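Local coordinates for protein putative oxidoreductase molybdopterin-binding subunit (Sulfolobus tokodaii, PDB 4ZOH) that probably serves as the catalytic, molybdopterin-binding subunit of a xanthine dehydrogenase-like molybdenum oxidoreductase, holding the pterin cytosine dinucleotide cofactor, at residues E72-G77 against K120-L125; N157-A162 against T326-Y331; K218-P223 against P288-D293; G284-D289 against A320-I325. All coordinates share one frame; numbering follows the deposited sequence.

Contact 1: residues E72-G77 against K120-L125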
loop_
_atom_site.group_PDB
_atom_site.type_symbol
_atom_site.label_atom_id
_atom_site.label_comp_id
_atom_site.label_asym_id
_atom_site.label_seq_id
_atom_site.Cartn_x
_atom_site.Cartn_y
_atom_site.Cartn_z
ATOM N N GLU A 72 -32.602 18.898 -3.217
ATOM C CA GLU A 72 -32.484 20.252 -2.711
ATOM C C GLU A 72 -31.123 20.494 -2.022
ATOM O O GLU A 72 -30.807 19.845 -0.997
ATOM C CB GLU A 72 -33.645 20.542 -1.754
ATOM C CG GLU A 72 -33.865 22.041 -1.411
ATOM C CD GLU A 72 -34.996 22.214 -0.382
ATOM O OE1 GLU A 72 -35.917 21.356 -0.353
ATOM O OE2 GLU A 72 -34.957 23.175 0.437
ATOM N N THR A 73 -30.365 21.428 -2.596
ATOM C CA THR A 73 -29.107 21.861 -2.029
ATOM C C THR A 73 -29.274 23.117 -1.161
ATOM O O THR A 73 -29.926 24.073 -1.609
ATOM C CB THR A 73 -28.035 22.088 -3.103
ATOM O OG1 THR A 73 -26.814 22.481 -2.441
ATOM C CG2 THR A 73 -28.434 23.136 -4.102
ATOM N N THR A 74 -28.633 23.106 0.024
ATOM C CA THR A 74 -28.722 24.121 1.044
ATOM C C THR A 74 -27.502 25.024 1.363
ATOM O O THR A 74 -27.576 25.783 2.354
ATOM C CB THR A 74 -29.206 23.530 2.340
ATOM O OG1 THR A 74 -28.417 22.376 2.652
ATOM C CG2 THR A 74 -30.701 23.105 2.228
ATOM N N TYR A 75 -26.426 24.981 0.549
ATOM C CA TYR A 75 -25.256 25.884 0.711
ATOM C C TYR A 75 -24.357 25.768 -0.470
ATOM O O TYR A 75 -24.188 24.657 -1.007
ATOM C CB TYR A 75 -24.470 25.606 2.042
ATOM C CG TYR A 75 -23.920 24.216 2.270
ATOM C CD1 TYR A 75 -22.562 23.928 2.020
ATOM C CD2 TYR A 75 -24.740 23.161 2.700
ATOM C CE1 TYR A 75 -22.040 22.663 2.236
ATOM C CE2 TYR A 75 -24.226 21.891 2.910
ATOM C CZ TYR A 75 -22.842 21.652 2.684
ATOM O OH TYR A 75 -22.296 20.389 2.915
ATOM N N VAL A 76 -23.816 26.891 -0.924
ATOM C CA VAL A 76 -22.675 26.888 -1.840
ATOM C C VAL A 76 -21.572 25.988 -1.223
ATOM O O VAL A 76 -21.296 26.059 0.014
ATOM C CB VAL A 76 -22.170 28.279 -2.070
ATOM C CG1 VAL A 76 -21.054 28.346 -3.137
ATOM C CG2 VAL A 76 -23.357 29.144 -2.474
ATOM N N GLY A 77 -21.071 25.063 -2.050
ATOM C CA GLY A 77 -20.051 24.094 -1.636
ATOM C C GLY A 77 -20.622 22.724 -1.295
ATOM O O GLY A 77 -19.831 21.777 -1.052
ATOM N N LYS A 120 -37.184 29.360 5.020
ATOM C CA LYS A 120 -36.638 28.122 5.592
ATOM C C LYS A 120 -35.328 27.763 4.904
ATOM O O LYS A 120 -35.184 27.918 3.679
ATOM C CB LYS A 120 -37.581 26.941 5.440
ATOM C CG LYS A 120 -38.948 27.136 6.025
ATOM C CD LYS A 120 -38.988 26.777 7.487
ATOM C CE LYS A 120 -40.352 27.157 8.033
ATOM N NZ LYS A 120 -40.237 27.156 9.514
ATOM N N VAL A 121 -34.332 27.335 5.671
ATOM C CA VAL A 121 -33.018 26.982 5.046
ATOM C C VAL A 121 -33.158 25.730 4.142
ATOM O O VAL A 121 -32.585 25.634 3.042
ATOM C CB VAL A 121 -31.909 26.791 6.106
ATOM C CG1 VAL A 121 -30.625 26.273 5.432
ATOM C CG2 VAL A 121 -31.637 28.150 6.761
ATOM N N HIS A 122 -33.912 24.783 4.624
ATOM C CA HIS A 122 -34.376 23.682 3.788
ATOM C C HIS A 122 -35.934 23.626 3.810
ATOM O O HIS A 122 -36.517 23.725 4.898
ATOM C CB HIS A 122 -33.852 22.329 4.314
ATOM C CG HIS A 122 -34.074 21.176 3.361
ATOM N ND1 HIS A 122 -35.152 20.322 3.461
ATOM C CD2 HIS A 122 -33.343 20.734 2.301
ATOM C CE1 HIS A 122 -35.081 19.415 2.501
ATOM N NE2 HIS A 122 -33.989 19.629 1.790
ATOM N N SER A 123 -36.546 23.356 2.639
ATOM C CA SER A 123 -38.029 23.001 2.492
ATOM C C SER A 123 -38.628 22.243 3.616
ATOM O O SER A 123 -39.648 22.632 4.122
ATOM C CB SER A 123 -38.337 22.185 1.228
ATOM O OG SER A 123 -38.169 23.058 0.175
ATOM N N GLY A 124 -38.023 21.146 3.998
ATOM C CA GLY A 124 -38.644 20.346 5.027
ATOM C C GLY A 124 -38.381 20.623 6.492
ATOM O O GLY A 124 -38.723 19.764 7.288
ATOM N N LEU A 125 -37.789 21.770 6.888
ATOM C CA LEU A 125 -37.683 22.118 8.357
ATOM C C LEU A 125 -38.954 22.728 8.937
ATOM O O LEU A 125 -39.494 23.659 8.355
ATOM C CB LEU A 125 -36.539 23.129 8.630
ATOM C CG LEU A 125 -35.073 22.764 8.382
ATOM C CD1 LEU A 125 -34.255 24.046 8.207
ATOM C CD2 LEU A 125 -34.573 21.899 9.537
#

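Contact 2: residues N157-A162 against T326-Y331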
loop_
_atom_site.group_PDB
_atom_site.type_symbol
_atom_site.label_atom_id
_atom_site.label_comp_id
_atom_site.label_asym_id
_atom_site.label_seq_id
_atom_site.Cartn_x
_atom_site.Cartn_y
_atom_site.Cartn_z
ATOM N N ASN A 157 -18.103 37.354 17.496
ATOM C CA ASN A 157 -17.018 36.425 17.356
ATOM C C ASN A 157 -17.225 35.812 16.008
ATOM O O ASN A 157 -18.132 34.981 15.817
ATOM C CB ASN A 157 -17.066 35.464 18.551
ATOM C CG ASN A 157 -15.800 34.594 18.677
ATOM O OD1 ASN A 157 -15.559 33.713 17.823
ATOM N ND2 ASN A 157 -15.032 34.763 19.807
ATOM N N GLN A 158 -16.449 36.272 15.042
ATOM C CA GLN A 158 -16.781 36.036 13.644
ATOM C C GLN A 158 -16.506 34.592 13.217
ATOM O O GLN A 158 -15.789 33.847 13.906
ATOM C CB GLN A 158 -16.020 37.001 12.723
ATOM C CG GLN A 158 -14.549 36.649 12.351
ATOM C CD GLN A 158 -13.493 36.735 13.483
ATOM O OE1 GLN A 158 -13.768 36.595 14.671
ATOM N NE2 GLN A 158 -12.235 36.916 13.071
ATOM N N ARG A 159 -17.055 34.194 12.070
ATOM C CA ARG A 159 -16.741 32.864 11.502
ATOM C C ARG A 159 -15.229 32.760 11.091
ATOM O O ARG A 159 -14.721 33.642 10.451
ATOM C CB ARG A 159 -17.556 32.705 10.261
ATOM C CG ARG A 159 -17.723 31.267 9.830
ATOM C CD ARG A 159 -18.839 31.235 8.751
ATOM N NE ARG A 159 -19.310 29.880 8.489
ATOM C CZ ARG A 159 -20.108 29.194 9.284
ATOM N NH1 ARG A 159 -20.434 27.931 8.965
ATOM N NH2 ARG A 159 -20.562 29.720 10.413
ATOM N N VAL A 160 -14.583 31.651 11.387
ATOM C CA VAL A 160 -13.220 31.433 10.838
ATOM C C VAL A 160 -13.172 30.034 10.196
ATOM O O VAL A 160 -14.135 29.277 10.326
ATOM C CB VAL A 160 -12.149 31.515 11.973
ATOM C CG1 VAL A 160 -12.060 32.954 12.557
ATOM C CG2 VAL A 160 -12.480 30.499 13.049
ATOM N N ILE A 161 -12.041 29.689 9.550
ATOM C CA ILE A 161 -11.891 28.407 8.912
ATOM C C ILE A 161 -10.597 27.725 9.384
ATOM O O ILE A 161 -9.516 28.313 9.266
ATOM C CB ILE A 161 -11.874 28.605 7.398
ATOM C CG1 ILE A 161 -13.200 29.283 6.954
ATOM C CG2 ILE A 161 -11.704 27.252 6.672
ATOM C CD1 ILE A 161 -13.123 29.848 5.521
ATOM N N ALA A 162 -10.733 26.512 9.922
ATOM C CA ALA A 162 -9.666 25.729 10.487
ATOM C C ALA A 162 -8.376 25.728 9.644
ATOM O O ALA A 162 -7.295 25.985 10.186
ATOM C CB ALA A 162 -10.151 24.338 10.799
ATOM N N THR A 326 -22.189 26.673 4.502
ATOM C CA THR A 326 -21.439 25.505 4.947
ATOM C C THR A 326 -21.789 25.149 6.404
ATOM O O THR A 326 -21.645 25.992 7.305
ATOM C CB THR A 326 -19.906 25.826 4.875
ATOM O OG1 THR A 326 -19.618 26.382 3.603
ATOM C CG2 THR A 326 -19.159 24.571 5.033
ATOM N N PRO A 327 -22.197 23.904 6.690
ATOM C CA PRO A 327 -22.433 23.674 8.109
ATOM C C PRO A 327 -21.202 23.948 9.046
ATOM O O PRO A 327 -20.086 23.544 8.725
ATOM C CB PRO A 327 -22.771 22.167 8.145
ATOM C CG PRO A 327 -23.263 21.864 6.764
ATOM C CD PRO A 327 -22.306 22.650 5.935
ATOM N N THR A 328 -21.448 24.495 10.227
ATOM C CA THR A 328 -20.434 24.945 11.164
ATOM C C THR A 328 -19.962 23.719 11.960
ATOM O O THR A 328 -20.762 22.843 12.250
ATOM C CB THR A 328 -21.070 25.990 12.130
ATOM O OG1 THR A 328 -21.765 26.988 11.344
ATOM C CG2 THR A 328 -19.924 26.666 13.063
ATOM N N GLN A 329 -18.693 23.688 12.364
ATOM C CA GLN A 329 -18.115 22.550 13.115
ATOM C C GLN A 329 -17.199 23.025 14.215
ATOM O O GLN A 329 -16.788 24.151 14.237
ATOM C CB GLN A 329 -17.133 21.748 12.234
ATOM C CG GLN A 329 -17.569 21.395 10.867
ATOM C CD GLN A 329 -16.424 20.753 10.068
ATOM O OE1 GLN A 329 -16.080 21.219 8.967
ATOM N NE2 GLN A 329 -15.826 19.733 10.629
ATOM N N SER A 330 -16.753 22.098 15.035
ATOM C CA SER A 330 -15.735 22.376 16.048
ATOM C C SER A 330 -14.549 23.021 15.330
ATOM O O SER A 330 -14.080 22.545 14.269
ATOM C CB SER A 330 -15.247 21.111 16.672
ATOM O OG SER A 330 -16.041 20.745 17.763
ATOM N N TYR A 331 -14.074 24.115 15.920
ATOM C CA TYR A 331 -12.719 24.631 15.670
ATOM C C TYR A 331 -12.061 24.880 17.029
ATOM O O TYR A 331 -12.729 25.406 17.970
ATOM C CB TYR A 331 -12.749 25.893 14.886
ATOM C CG TYR A 331 -11.416 26.601 14.714
ATOM C CD1 TYR A 331 -10.312 25.924 14.122
ATOM C CD2 TYR A 331 -11.239 27.895 15.126
ATOM C CE1 TYR A 331 -9.110 26.565 13.865
ATOM C CE2 TYR A 331 -10.043 28.553 14.909
ATOM C CZ TYR A 331 -8.970 27.881 14.268
ATOM O OH TYR A 331 -7.760 28.498 14.037
#

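Contact 3: residues K218-P223 against P288-D293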
loop_
_atom_site.group_PDB
_atom_site.type_symbol
_atom_site.label_atom_id
_atom_site.label_comp_id
_atom_site.label_asym_id
_atom_site.label_seq_id
_atom_site.Cartn_x
_atom_site.Cartn_y
_atom_site.Cartn_z
ATOM N N LYS A 218 -11.854 17.693 11.452
ATOM C CA LYS A 218 -11.828 16.296 10.986
ATOM C C LYS A 218 -12.410 15.326 12.064
ATOM O O LYS A 218 -12.210 14.091 12.028
ATOM C CB LYS A 218 -10.410 15.869 10.514
ATOM C CG LYS A 218 -9.918 16.642 9.264
ATOM C CD LYS A 218 -8.411 16.446 8.958
ATOM C CE LYS A 218 -7.965 17.388 7.863
ATOM N NZ LYS A 218 -6.519 17.098 7.481
ATOM N N ILE A 219 -13.086 15.898 13.059
ATOM C CA ILE A 219 -13.829 15.053 14.005
ATOM C C ILE A 219 -14.982 14.302 13.303
ATOM O O ILE A 219 -15.060 13.068 13.350
ATOM C CB ILE A 219 -14.442 15.875 15.159
ATOM C CG1 ILE A 219 -13.338 16.613 15.930
ATOM C CG2 ILE A 219 -15.287 14.936 16.066
ATOM C CD1 ILE A 219 -13.927 17.499 17.072
ATOM N N ILE A 220 -15.835 15.074 12.616
ATOM C CA ILE A 220 -17.023 14.509 12.013
ATOM C C ILE A 220 -16.621 13.714 10.774
ATOM O O ILE A 220 -15.512 13.922 10.216
ATOM C CB ILE A 220 -18.029 15.638 11.626
ATOM C CG1 ILE A 220 -17.516 16.544 10.480
ATOM C CG2 ILE A 220 -18.389 16.422 12.886
ATOM C CD1 ILE A 220 -18.569 17.536 9.995
ATOM N N ALA A 221 -17.500 12.802 10.354
ATOM C CA ALA A 221 -17.410 12.255 8.982
ATOM C C ALA A 221 -18.080 13.248 8.096
ATOM O O ALA A 221 -19.216 13.648 8.368
ATOM C CB ALA A 221 -18.114 10.892 8.879
ATOM N N HIS A 222 -17.397 13.622 7.047
ATOM C CA HIS A 222 -17.892 14.526 6.138
ATOM C C HIS A 222 -18.793 13.901 5.069
ATOM O O HIS A 222 -18.645 12.728 4.796
ATOM C CB HIS A 222 -16.708 15.185 5.460
ATOM C CG HIS A 222 -16.042 16.172 6.356
ATOM N ND1 HIS A 222 -16.351 17.508 6.330
ATOM C CD2 HIS A 222 -15.149 16.007 7.361
ATOM C CE1 HIS A 222 -15.637 18.153 7.239
ATOM N NE2 HIS A 222 -14.913 17.259 7.894
ATOM N N PRO A 223 -19.630 14.713 4.404
ATOM C CA PRO A 223 -20.440 14.058 3.324
ATOM C C PRO A 223 -19.600 13.244 2.329
ATOM O O PRO A 223 -20.000 12.117 1.985
ATOM C CB PRO A 223 -21.134 15.237 2.607
ATOM C CG PRO A 223 -21.125 16.384 3.609
ATOM C CD PRO A 223 -19.809 16.191 4.407
ATOM N N PRO A 288 -26.570 16.738 9.645
ATOM C CA PRO A 288 -26.638 16.282 11.019
ATOM C C PRO A 288 -25.285 16.125 11.779
ATOM O O PRO A 288 -25.215 16.477 12.989
ATOM C CB PRO A 288 -27.381 14.922 10.906
ATOM C CG PRO A 288 -28.273 15.147 9.697
ATOM C CD PRO A 288 -27.326 15.845 8.744
ATOM N N ASP A 289 -24.257 15.554 11.139
ATOM C CA ASP A 289 -22.925 15.338 11.864
ATOM C C ASP A 289 -22.331 16.637 12.364
ATOM O O ASP A 289 -21.944 16.739 13.506
ATOM C CB ASP A 289 -21.915 14.590 10.997
ATOM C CG ASP A 289 -22.453 13.279 10.531
ATOM O OD1 ASP A 289 -21.951 12.221 10.986
ATOM O OD2 ASP A 289 -23.409 13.342 9.687
ATOM N N ALA A 290 -22.346 17.645 11.508
ATOM C CA ALA A 290 -21.869 18.961 11.902
ATOM C C ALA A 290 -22.779 19.650 12.922
ATOM O O ALA A 290 -22.284 20.244 13.910
ATOM C CB ALA A 290 -21.702 19.814 10.675
ATOM N N ASN A 291 -24.109 19.579 12.708
ATOM C CA ASN A 291 -25.058 20.251 13.638
ATOM C C ASN A 291 -24.909 19.753 14.999
ATOM O O ASN A 291 -24.882 20.528 15.947
ATOM C CB ASN A 291 -26.508 20.079 13.203
ATOM C CG ASN A 291 -26.739 20.658 11.842
ATOM O OD1 ASN A 291 -27.700 20.312 11.223
ATOM N ND2 ASN A 291 -25.857 21.560 11.365
ATOM N N ASP A 292 -24.806 18.455 15.121
ATOM C CA ASP A 292 -24.677 17.862 16.413
ATOM C C ASP A 292 -23.317 18.314 17.135
ATOM O O ASP A 292 -23.295 18.510 18.350
ATOM C CB ASP A 292 -24.705 16.341 16.217
ATOM C CG ASP A 292 -24.418 15.575 17.506
ATOM O OD1 ASP A 292 -25.115 15.763 18.557
ATOM O OD2 ASP A 292 -23.464 14.768 17.472
ATOM N N ASP A 293 -22.215 18.369 16.376
ATOM C CA ASP A 293 -20.868 18.800 16.840
ATOM C C ASP A 293 -20.968 20.224 17.363
ATOM O O ASP A 293 -20.750 20.472 18.538
ATOM C CB ASP A 293 -19.927 18.778 15.607
ATOM C CG ASP A 293 -18.480 19.183 15.939
ATOM O OD1 ASP A 293 -18.102 19.079 17.122
ATOM O OD2 ASP A 293 -17.768 19.594 14.990
HETATM O O HOH W 1 -19.682 12.583 12.292
#

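Contact 4: residues G284-D289 against A320-I325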
loop_
_atom_site.group_PDB
_atom_site.type_symbol
_atom_site.label_atom_id
_atom_site.label_comp_id
_atom_site.label_asym_id
_atom_site.label_seq_id
_atom_site.Cartn_x
_atom_site.Cartn_y
_atom_site.Cartn_z
ATOM N N GLY A 284 -25.019 27.223 10.232
ATOM C CA GLY A 284 -25.054 27.034 8.768
ATOM C C GLY A 284 -26.063 25.889 8.427
ATOM O O GLY A 284 -26.973 25.643 9.187
ATOM N N ALA A 285 -25.883 25.180 7.309
ATOM C CA ALA A 285 -26.928 24.236 6.763
ATOM C C ALA A 285 -27.189 22.997 7.606
ATOM O O ALA A 285 -26.345 22.591 8.438
ATOM C CB ALA A 285 -26.631 23.867 5.301
ATOM N N PRO A 286 -28.409 22.423 7.500
ATOM C CA PRO A 286 -28.622 21.277 8.376
ATOM C C PRO A 286 -27.857 19.993 7.893
ATOM O O PRO A 286 -28.414 19.219 7.200
ATOM C CB PRO A 286 -30.152 21.049 8.326
ATOM C CG PRO A 286 -30.622 21.815 7.110
ATOM C CD PRO A 286 -29.598 22.803 6.706
ATOM N N TYR A 287 -26.611 19.775 8.282
ATOM C CA TYR A 287 -25.973 18.501 8.063
ATOM C C TYR A 287 -25.935 17.902 9.434
ATOM O O TYR A 287 -25.348 18.487 10.328
ATOM C CB TYR A 287 -24.594 18.681 7.394
ATOM C CG TYR A 287 -23.728 17.407 7.328
ATOM C CD1 TYR A 287 -24.244 16.218 6.782
ATOM C CD2 TYR A 287 -22.361 17.424 7.747
ATOM C CE1 TYR A 287 -23.459 15.075 6.664
ATOM C CE2 TYR A 287 -21.567 16.281 7.664
ATOM C CZ TYR A 287 -22.120 15.105 7.107
ATOM O OH TYR A 287 -21.419 13.948 6.974
ATOM N N PRO A 288 -26.570 16.738 9.645
ATOM C CA PRO A 288 -26.638 16.282 11.019
ATOM C C PRO A 288 -25.285 16.125 11.779
ATOM O O PRO A 288 -25.215 16.477 12.989
ATOM C CB PRO A 288 -27.381 14.922 10.906
ATOM C CG PRO A 288 -28.273 15.147 9.697
ATOM C CD PRO A 288 -27.326 15.845 8.744
ATOM N N ASP A 289 -24.257 15.554 11.139
ATOM C CA ASP A 289 -22.925 15.338 11.864
ATOM C C ASP A 289 -22.331 16.637 12.364
ATOM O O ASP A 289 -21.944 16.739 13.506
ATOM C CB ASP A 289 -21.915 14.590 10.997
ATOM C CG ASP A 289 -22.453 13.279 10.531
ATOM O OD1 ASP A 289 -21.951 12.221 10.986
ATOM O OD2 ASP A 289 -23.409 13.342 9.687
ATOM N N ALA A 320 -29.220 28.423 18.506
ATOM C CA ALA A 320 -28.408 27.860 17.447
ATOM C C ALA A 320 -29.319 27.748 16.230
ATOM O O ALA A 320 -30.278 26.969 16.213
ATOM C CB ALA A 320 -27.803 26.501 17.885
ATOM N N VAL A 321 -28.979 28.478 15.187
ATOM C CA VAL A 321 -29.836 28.669 14.071
ATOM C C VAL A 321 -29.172 28.232 12.796
ATOM O O VAL A 321 -28.038 28.615 12.615
ATOM C CB VAL A 321 -30.134 30.186 13.887
ATOM C CG1 VAL A 321 -31.421 30.391 13.067
ATOM C CG2 VAL A 321 -30.354 30.835 15.237
ATOM N N HIS A 322 -29.902 27.566 11.864
ATOM C CA HIS A 322 -29.403 27.295 10.478
ATOM C C HIS A 322 -29.373 28.507 9.604
ATOM O O HIS A 322 -30.199 29.406 9.782
ATOM C CB HIS A 322 -30.306 26.254 9.779
ATOM C CG HIS A 322 -30.330 24.945 10.485
ATOM N ND1 HIS A 322 -29.206 24.148 10.580
ATOM C CD2 HIS A 322 -31.298 24.323 11.189
ATOM C CE1 HIS A 322 -29.505 23.057 11.272
ATOM N NE2 HIS A 322 -30.771 23.127 11.643
ATOM N N THR A 323 -28.454 28.536 8.645
ATOM C CA THR A 323 -28.493 29.513 7.585
ATOM C C THR A 323 -27.999 28.743 6.347
ATOM O O THR A 323 -27.424 27.672 6.486
ATOM C CB THR A 323 -27.576 30.799 7.875
ATOM O OG1 THR A 323 -26.186 30.414 8.012
ATOM C CG2 THR A 323 -28.001 31.544 9.144
ATOM N N ASN A 324 -28.133 29.326 5.157
ATOM C CA ASN A 324 -27.704 28.702 3.901
ATOM C C ASN A 324 -26.217 28.780 3.622
ATOM O O ASN A 324 -25.826 29.275 2.553
ATOM C CB ASN A 324 -28.511 29.234 2.705
ATOM C CG ASN A 324 -29.963 28.790 2.760
ATOM O OD1 ASN A 324 -30.831 29.573 3.139
ATOM N ND2 ASN A 324 -30.219 27.490 2.445
ATOM N N ILE A 325 -25.395 28.281 4.585
ATOM C CA ILE A 325 -23.936 28.213 4.393
ATOM C C ILE A 325 -23.423 26.908 4.905
ATOM O O ILE A 325 -24.132 26.101 5.657
ATOM C CB ILE A 325 -23.170 29.403 5.074
ATOM C CG1 ILE A 325 -23.328 29.324 6.600
ATOM C CG2 ILE A 325 -23.619 30.738 4.507
ATOM C CD1 ILE A 325 -22.597 30.436 7.338
#

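Contact 1: residues E72-G77 against K120-L125
The backbones come nearest at Thr-74 and His-122, CA atoms 6.3 Å apart, where strand 72-73 runs out beside the type I turn His-122 to Leu-125. The carboxylate of Glu-72, at the start of that strand, lies flat over one face of the His-122 imidazole. The two planes are 3° apart, and OE1 sits 3.3 Å above the ring plane, toward the rim. CG of Glu-72 is anti to the backbone N (chi1 -165°), and the extended chain carries the carboxylate out over the ring, within reach of Ser-123. There OE2 accepts the Ser-123 N-H through its syn lone pair, with N to OE2 2.7 Å and a nearly straight bond of 170°. Ser-123 OG gives a weak second bond to OE1. This places the edge strand of the small three-stranded antiparallel sheet, in the a/b hammerhead region, against the loop that leads to strand 129-138. His-43 also bonds OE2, and Asp-65 takes His-122 NE2. Within the turn, Gly-124 N donates to His-122 ND1, tilted from the ring plane. Thr-74 CG2 meets the ring edge at CD2, 3.6 Å away, and also touches the Val-121 carbonyl O.

Contact 2: residues N157-A162 against T326-Y331
Arg-159 points the end of its guanidinium at Thr-328, and both terminal nitrogens bond the same hydroxyl oxygen. NH1 reaches OG1 of Thr-328 at 2.9 Å and NH2 reaches it at 3.1 Å. OG1 lies close to the guanidinium plane, so the group meets the threonine by its edge. Neither bond is straight, at 151° and 139°, as expected when two N-H groups share one acceptor. The side chain runs extended from CG to NE, with CG anti to the backbone N (chi1 -160°), and this carries the charge across to the loop. NH1 also stands 2.8 Å from the Thr-326 carbonyl O. NH2 has a salt bridge to Asp-257, NE bonds His-254, and Thr-328 OG1 is also bonded to the Asn-282 carbonyl. A methionine here would probably leave Asp-257 without its charged mate and Thr-328 OG1 without two of its bonds.

Further on, the Tyr-331 ring meets the end of the strand at Val-160 and Ala-162. Val-160 crosses the tyrosine at about a right angle, and its CG2 is 3.6 Å from Tyr-331 CD2. Across the ring, Ala-162 CB is 3.7 Å from CD1 of Tyr-331. The tyrosine side chain is about 7 Å from the molybdenum atom, so this end of the contact lies near the cofactor site. Strand 149-161 is an edge strand of a five-stranded mixed sheet beside strand 254-266. The 326-331 loop passes between it and helix 288-304 on its way to helix 336-353.

Contact 3: residues K218-P223 against P288-D293
This is a loop-to-helix contact centred on one isoleucine, with one bridging water, joining the loop before helix 223-235 to the first turns of helix 288-304. Ile-220 fills the middle. Its CG2 rests 3.6 Å from the Asp-289 carbonyl O and also touches CB and OD2 of Asp-293. The Ile-220 and Asp-293 side chains cross at about a right angle. The other branch ends at CD1, which meets Ala-290 CB at 3.9 Å. CG1 stands between the backbone N and the carbonyl carbon (chi1 68°), and this spreads the two branches over different residues of the helix. An alanine in its place is likely to open a gap beside Ala-290 and Asp-293 and leave the loop less firmly seated.

No direct hydrogen bond joins the two segments. Instead a water accepts the Ala-221 N-H at 2.9 Å and donates to Asp-289 OD1 at 2.6 Å. Tyr-226 also bonds OD1 of Asp-289, and Asp-293 OD2 takes the Ser-330 N-H. Nearer the metal, Ile-219 has its side chain about 5 Å from the molybdenum atom, so the loop borders the cofactor site.

The chemistry is thus divided. Ile-220 supplies most of the direct contact between loop and helix. Asp-289 OD1 and Asp-293 OD2 have hydrogen-bond partners outside the isoleucine, so the acids beside it are not left without polar partners.

Contact 4: residues G284-D289 against A320-I325
His-322 packs on the loop Gly-284 to Pro-286 through most of its side chain. CB is 3.4 Å from the Gly-284 carbonyl O, and CG stays near the same oxygen. ND1 then donates to it at 3.0 Å. That oxygen is within 3° of the ring plane and the bond is nearly in line with the carbonyl, at 161°. CE1 lies beside Pro-286, 3.6 Å from its CB. The proline CB stands over one face of the imidazole, a CH-pi contact toward the rim, and NE2 also has this atom as its neighbour. CG is anti to the carbonyl carbon (chi1 -61°), which sets the ring beside the loop, and the turn about CB-CG points ND1 at the glycine and a face at the proline.

The Gly-284 oxygen also takes a weak bond from Thr-323 N and a CA-H...O contact from His-322 CA. On the far side of the peptide, Ala-285 N donates to the Ile-325 carbonyl O at 2.6 Å. Gly-284 has positive phi, and a CB there would run into the Ile-325 oxygen. Pro-286 and Asn-324 each centre an inverse gamma turn.

Thr-323 OG1 is bonded to Asn-282, at the end of strand 272-282. That strand, helix 288-304 and strand 313-321 form a beta-alpha-beta unit. The contact ties the link before the helix to the chain leaving the second strand, with Asn-291 of the helix against His-322.

How the contacts relate
Contact 1 closes first along the chain. Contact 2 spans the longest interval, and contacts 3 and 4 both fall within it. Contacts 3 and 4 share Pro-288 and Asp-289 at the start of helix 288-304. Contacts 2, 3 and 4 lie 11 to 12 Å apart, centre to centre, in one molybdopterin cofactor-binding region, and contacts 2 and 4 reach the same five-stranded beta-sheet. The centres of contacts 1 and 4 are about 9 Å apart, and Asn-324 joins them by probable hydrogen bonds from its ND2 to the carbonyl oxygens of Thr-74 and Val-121. Tyr-287 OH similarly meets Ala-221 O between contacts 4 and 3. The chain of contacts thus leads from the hammerhead region inward to the molybdenum site.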